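Local coordinates for protein probable transcriptional regulator (Pseudomonas aeruginosa, PDB 2HR3) that probably regulates transcription as a dimeric MarR-family protein that binds DNA through a winged helix-turn-helix domain, at residues V39-I44 against G77-R82; E55-E60 against S65-L70. All coordinates share one frame; numbering follows the deposited sequence.

Interaction 1 (V39-I44 against G77-R82); sequences VVLGAI and GGLIVR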
loop_
_atom_site.group_PDB
_atom_site.type_symbol
_atom_site.label_atom_id
_atom_site.label_comp_id
_atom_site.label_asym_id
_atom_site.label_seq_id
_atom_site.Cartn_x
_atom_site.Cartn_y
_atom_site.Cartn_z
ATOM N N VAL A 39 5.975 7.800 -3.747
ATOM C CA VAL A 39 4.783 7.160 -4.318
ATOM C C VAL A 39 4.594 7.558 -5.779
ATOM O O VAL A 39 4.544 6.695 -6.631
ATOM C CB VAL A 39 3.489 7.593 -3.526
ATOM C CG1 VAL A 39 2.249 7.240 -4.241
ATOM C CG2 VAL A 39 3.481 7.013 -2.119
ATOM N N VAL A 40 4.563 8.867 -6.075
ATOM C CA VAL A 40 4.431 9.301 -7.460
ATOM C C VAL A 40 5.554 8.700 -8.319
ATOM O O VAL A 40 5.310 8.105 -9.384
ATOM C CB VAL A 40 4.344 10.878 -7.548
ATOM C CG1 VAL A 40 4.383 11.378 -8.996
ATOM C CG2 VAL A 40 3.080 11.353 -6.845
ATOM N N LEU A 41 6.782 8.839 -7.853
ATOM C CA LEU A 41 7.983 8.301 -8.541
ATOM C C LEU A 41 7.944 6.816 -8.804
ATOM O O LEU A 41 8.367 6.306 -9.873
ATOM C CB LEU A 41 9.216 8.552 -7.662
ATOM C CG LEU A 41 10.374 9.510 -8.017
ATOM C CD1 LEU A 41 9.963 10.714 -8.800
ATOM C CD2 LEU A 41 11.098 9.838 -6.763
ATOM N N GLY A 42 7.465 6.098 -7.799
ATOM C CA GLY A 42 7.474 4.681 -7.908
ATOM C C GLY A 42 6.424 4.242 -8.877
ATOM O O GLY A 42 6.639 3.299 -9.579
ATOM N N ALA A 43 5.266 4.888 -8.813
ATOM C CA ALA A 43 4.230 4.758 -9.770
ATOM C C ALA A 43 4.657 4.966 -11.218
ATOM O O ALA A 43 4.315 4.165 -12.088
ATOM C CB ALA A 43 3.113 5.680 -9.406
ATOM N N ILE A 44 5.437 6.005 -11.500
ATOM C CA ILE A 44 5.919 6.247 -12.877
ATOM C C ILE A 44 6.839 5.131 -13.383
ATOM O O ILE A 44 6.866 4.814 -14.580
ATOM C CB ILE A 44 6.741 7.569 -12.909
ATOM C CG1 ILE A 44 5.808 8.775 -12.797
ATOM C CG2 ILE A 44 7.609 7.653 -14.102
ATOM C CD1 ILE A 44 6.459 10.047 -12.371
ATOM N N GLY A 77 12.323 20.005 -8.343
ATOM C CA GLY A 77 13.423 19.236 -7.767
ATOM C C GLY A 77 14.190 18.307 -8.696
ATOM O O GLY A 77 14.990 17.501 -8.225
ATOM N N GLY A 78 13.970 18.400 -10.010
ATOM C CA GLY A 78 14.705 17.565 -10.994
ATOM C C GLY A 78 14.533 16.034 -10.951
ATOM O O GLY A 78 15.295 15.284 -11.586
ATOM N N LEU A 79 13.519 15.546 -10.241
ATOM C CA LEU A 79 13.360 14.096 -10.073
ATOM C C LEU A 79 12.579 13.491 -11.246
ATOM O O LEU A 79 12.755 12.309 -11.612
ATOM C CB LEU A 79 12.687 13.798 -8.733
ATOM C CG LEU A 79 13.495 14.187 -7.489
ATOM C CD1 LEU A 79 12.661 13.881 -6.244
ATOM C CD2 LEU A 79 14.803 13.424 -7.422
ATOM N N ILE A 80 11.704 14.304 -11.821
ATOM C CA ILE A 80 11.045 13.919 -13.066
ATOM C C ILE A 80 11.325 14.898 -14.197
ATOM O O ILE A 80 11.695 16.067 -13.980
ATOM C CB ILE A 80 9.501 13.727 -12.946
ATOM C CG1 ILE A 80 8.819 15.059 -12.589
ATOM C CG2 ILE A 80 9.168 12.606 -11.975
ATOM C CD1 ILE A 80 7.353 14.998 -12.525
ATOM N N VAL A 81 11.080 14.385 -15.401
ATOM C CA VAL A 81 11.203 15.147 -16.648
ATOM C C VAL A 81 9.878 15.085 -17.438
ATOM O O VAL A 81 9.352 14.024 -17.739
ATOM C CB VAL A 81 12.386 14.599 -17.437
ATOM C CG1 VAL A 81 12.162 14.719 -18.863
ATOM C CG2 VAL A 81 13.660 15.317 -17.031
ATOM N N ARG A 82 9.339 16.249 -17.735
ATOM C CA ARG A 82 8.052 16.370 -18.385
ATOM C C ARG A 82 8.281 16.714 -19.866
ATOM O O ARG A 82 9.080 17.611 -20.181
ATOM C CB ARG A 82 7.227 17.429 -17.658
ATOM C CG ARG A 82 5.842 17.656 -18.217
#

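Interaction 2 (E55-E60 against S65-L70); sequences ELAAAE and SNLAAL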
loop_
_atom_site.group_PDB
_atom_site.type_symbol
_atom_site.label_atom_id
_atom_site.label_comp_id
_atom_site.label_asym_id
_atom_site.label_seq_id
_atom_site.Cartn_x
_atom_site.Cartn_y
_atom_site.Cartn_z
ATOM N N GLU A 55 -2.849 8.737 -16.681
ATOM C CA GLU A 55 -2.716 7.332 -16.525
ATOM C C GLU A 55 -2.219 7.017 -15.133
ATOM O O GLU A 55 -2.589 6.007 -14.530
ATOM C CB GLU A 55 -1.742 6.796 -17.555
ATOM C CG GLU A 55 -1.615 5.299 -17.530
ATOM C CD GLU A 55 -0.541 4.816 -18.451
ATOM O OE1 GLU A 55 -0.139 5.614 -19.381
ATOM O OE2 GLU A 55 -0.105 3.644 -18.215
ATOM N N LEU A 56 -1.356 7.910 -14.650
ATOM C CA LEU A 56 -0.745 7.856 -13.366
ATOM C C LEU A 56 -1.790 8.095 -12.277
ATOM O O LEU A 56 -1.849 7.325 -11.299
ATOM C CB LEU A 56 0.260 8.994 -13.302
ATOM C CG LEU A 56 1.632 8.861 -12.667
ATOM C CD1 LEU A 56 2.248 10.302 -12.687
ATOM C CD2 LEU A 56 1.504 8.311 -11.329
ATOM N N ALA A 57 -2.553 9.189 -12.403
ATOM C CA ALA A 57 -3.651 9.417 -11.488
ATOM C C ALA A 57 -4.561 8.155 -11.405
ATOM O O ALA A 57 -4.850 7.667 -10.295
ATOM C CB ALA A 57 -4.434 10.566 -11.889
ATOM N N ALA A 58 -4.947 7.598 -12.552
ATOM C CA ALA A 58 -5.830 6.465 -12.558
ATOM C C ALA A 58 -5.256 5.261 -11.842
ATOM O O ALA A 58 -5.962 4.616 -11.079
ATOM C CB ALA A 58 -6.212 6.072 -14.000
ATOM N N ALA A 59 -3.990 4.955 -12.087
ATOM C CA ALA A 59 -3.312 3.816 -11.483
ATOM C C ALA A 59 -3.123 3.938 -9.996
ATOM O O ALA A 59 -2.906 2.937 -9.300
ATOM C CB ALA A 59 -1.944 3.637 -12.117
ATOM N N GLU A 60 -3.094 5.170 -9.511
ATOM C CA GLU A 60 -2.848 5.442 -8.101
ATOM C C GLU A 60 -4.165 5.884 -7.480
ATOM O O GLU A 60 -4.185 6.379 -6.367
ATOM C CB GLU A 60 -1.782 6.519 -7.983
ATOM C CG GLU A 60 -0.478 6.014 -8.441
ATOM C CD GLU A 60 -0.009 4.808 -7.608
ATOM O OE1 GLU A 60 -0.031 4.888 -6.350
ATOM O OE2 GLU A 60 0.382 3.780 -8.209
ATOM N N SER A 65 -6.489 16.730 -9.713
ATOM C CA SER A 65 -6.104 17.988 -9.019
ATOM C C SER A 65 -4.829 17.881 -8.183
ATOM O O SER A 65 -4.093 18.831 -8.065
ATOM C CB SER A 65 -7.264 18.502 -8.117
ATOM O OG SER A 65 -7.545 17.594 -7.028
ATOM N N ASN A 66 -4.577 16.710 -7.615
ATOM C CA ASN A 66 -3.608 16.528 -6.516
ATOM C C ASN A 66 -2.198 16.143 -6.989
ATOM O O ASN A 66 -1.170 16.667 -6.542
ATOM C CB ASN A 66 -4.175 15.432 -5.618
ATOM C CG ASN A 66 -3.421 15.297 -4.361
ATOM O OD1 ASN A 66 -2.399 14.602 -4.306
ATOM N ND2 ASN A 66 -3.887 15.986 -3.319
ATOM N N LEU A 67 -2.205 15.175 -7.901
ATOM C CA LEU A 67 -1.098 14.836 -8.784
ATOM C C LEU A 67 -0.490 16.043 -9.544
ATOM O O LEU A 67 0.725 16.099 -9.815
ATOM C CB LEU A 67 -1.593 13.802 -9.814
ATOM C CG LEU A 67 -0.411 13.186 -10.573
ATOM C CD1 LEU A 67 0.691 12.637 -9.614
ATOM C CD2 LEU A 67 -0.877 12.154 -11.519
ATOM N N ALA A 68 -1.338 16.994 -9.909
ATOM C CA ALA A 68 -0.863 18.108 -10.720
ATOM C C ALA A 68 0.175 18.834 -9.875
ATOM O O ALA A 68 1.277 19.121 -10.316
ATOM C CB ALA A 68 -2.017 18.995 -11.135
ATOM N N ALA A 69 -0.149 18.997 -8.616
ATOM C CA ALA A 69 0.712 19.692 -7.689
ATOM C C ALA A 69 1.983 18.955 -7.249
ATOM O O ALA A 69 3.003 19.600 -7.006
ATOM C CB ALA A 69 -0.124 20.095 -6.464
ATOM N N LEU A 70 1.919 17.627 -7.064
ATOM C CA LEU A 70 3.117 16.844 -6.719
ATOM C C LEU A 70 4.027 16.710 -7.922
ATOM O O LEU A 70 5.222 16.553 -7.776
ATOM C CB LEU A 70 2.752 15.437 -6.245
ATOM C CG LEU A 70 2.097 15.307 -4.871
ATOM C CD1 LEU A 70 1.432 13.993 -4.778
ATOM C CD2 LEU A 70 3.131 15.481 -3.778
#

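Interaction 1 (V39-I44 against G77-R82)
The backbones of L41, in a helix, and I80, at the start of a strand, come closest with their CA atoms 7.8 Å apart, so the link is made by side chains, with no hydrogen bond across it. As the shared point, I80 CG2 meets I44 CD1 at 3.7 Å and, one helical turn earlier, L41 CD1 at 3.8 Å. The branch is aimed by the first torsion of I80 (chi1 64°), which tucks CG1 between the backbone N and the carbonyl carbon and sets CG2 anti to that carbon. I44 reaches across with the end of its longer branch, its side chain nearly perpendicular to that of I80. L41 starts out along the flank and only its tip closes in; the same CD1 also rests against CB of L79 at 4.1 Å. Just before the strand, G78 takes a positive phi as the C-prime residue of a Schellman motif that ends helix 64-76, and the chain passes directly into L79 and I80. Around the contact, L74 packs on I80, and N103 touches both L41 and L79; on the partner strand, V94 touches I44, and L96 touches both L41 and I44. This is the buried core of a winged helix domain: helix 32-46 packs against the first strand of the two-stranded wing, as in other MarR-family proteins.

Interaction 2 (E55-E60 against S65-L70)
L67 crosses to L56 and A57 with its chain extended: CG stands anti to the backbone N (chi1 -168°), and the second torsion (chi2 52°) turns CD1 aside and leaves CD2 anti to CA, prolonging the chain toward the other helix. That CD2 methyl is the working end of the contact. L67 CD2 rests on the turn of helix 53-59 where L56 passes into A57, 3.5 Å from the A57 backbone N. The same L67 CD2 lies 3.8 Å from L56 CB. A57 CB is 3.9 Å from L67 CD2, so the methyl touches the helix backbone as well as side chains. L56 adds its own CD1, which lies 3.8 Å from L67 CD2, the two leucine side chains meeting at about a right angle. The CA atoms of A57 and L67 are 6.6 Å apart, a close approach consistent with the small side chain of A57. All three residues are buried, and the attraction is apolar. The segments are joined by a short turn, whose M62 packs on L67 and L70; with the two helices it forms the helix-turn-helix, in which helix 64-76 is probably the one presented to DNA. Helix 32-46 receives L70 on S36, E60 forms a salt bridge with R46 at the end of that helix, and L56 also reaches V94 of strand 93-96.

In the fold
Interaction 2 is nested in the chain loop that interaction 1 closes, and their centres lie 11 Å apart in one hydrophobic core. Helix 32-46 joins them. A43 CB meets L56 CD2 at 3.6 Å, I44 CG1 meets L56 CD1 at 3.9 Å, and V40 CG2 meets L70 CD1 at 3.7 Å. Residues 55-60 and 65-70 set the two helices of the helix-turn-helix against each other, while 39-44 and 77-82 pack helix 32-46 against the strand that follows helix 64-76. Both contacts lie in the probable DNA-binding domain. The second subunit comes in at interaction 2, where its N66 packs on N66 and its R63 on L70.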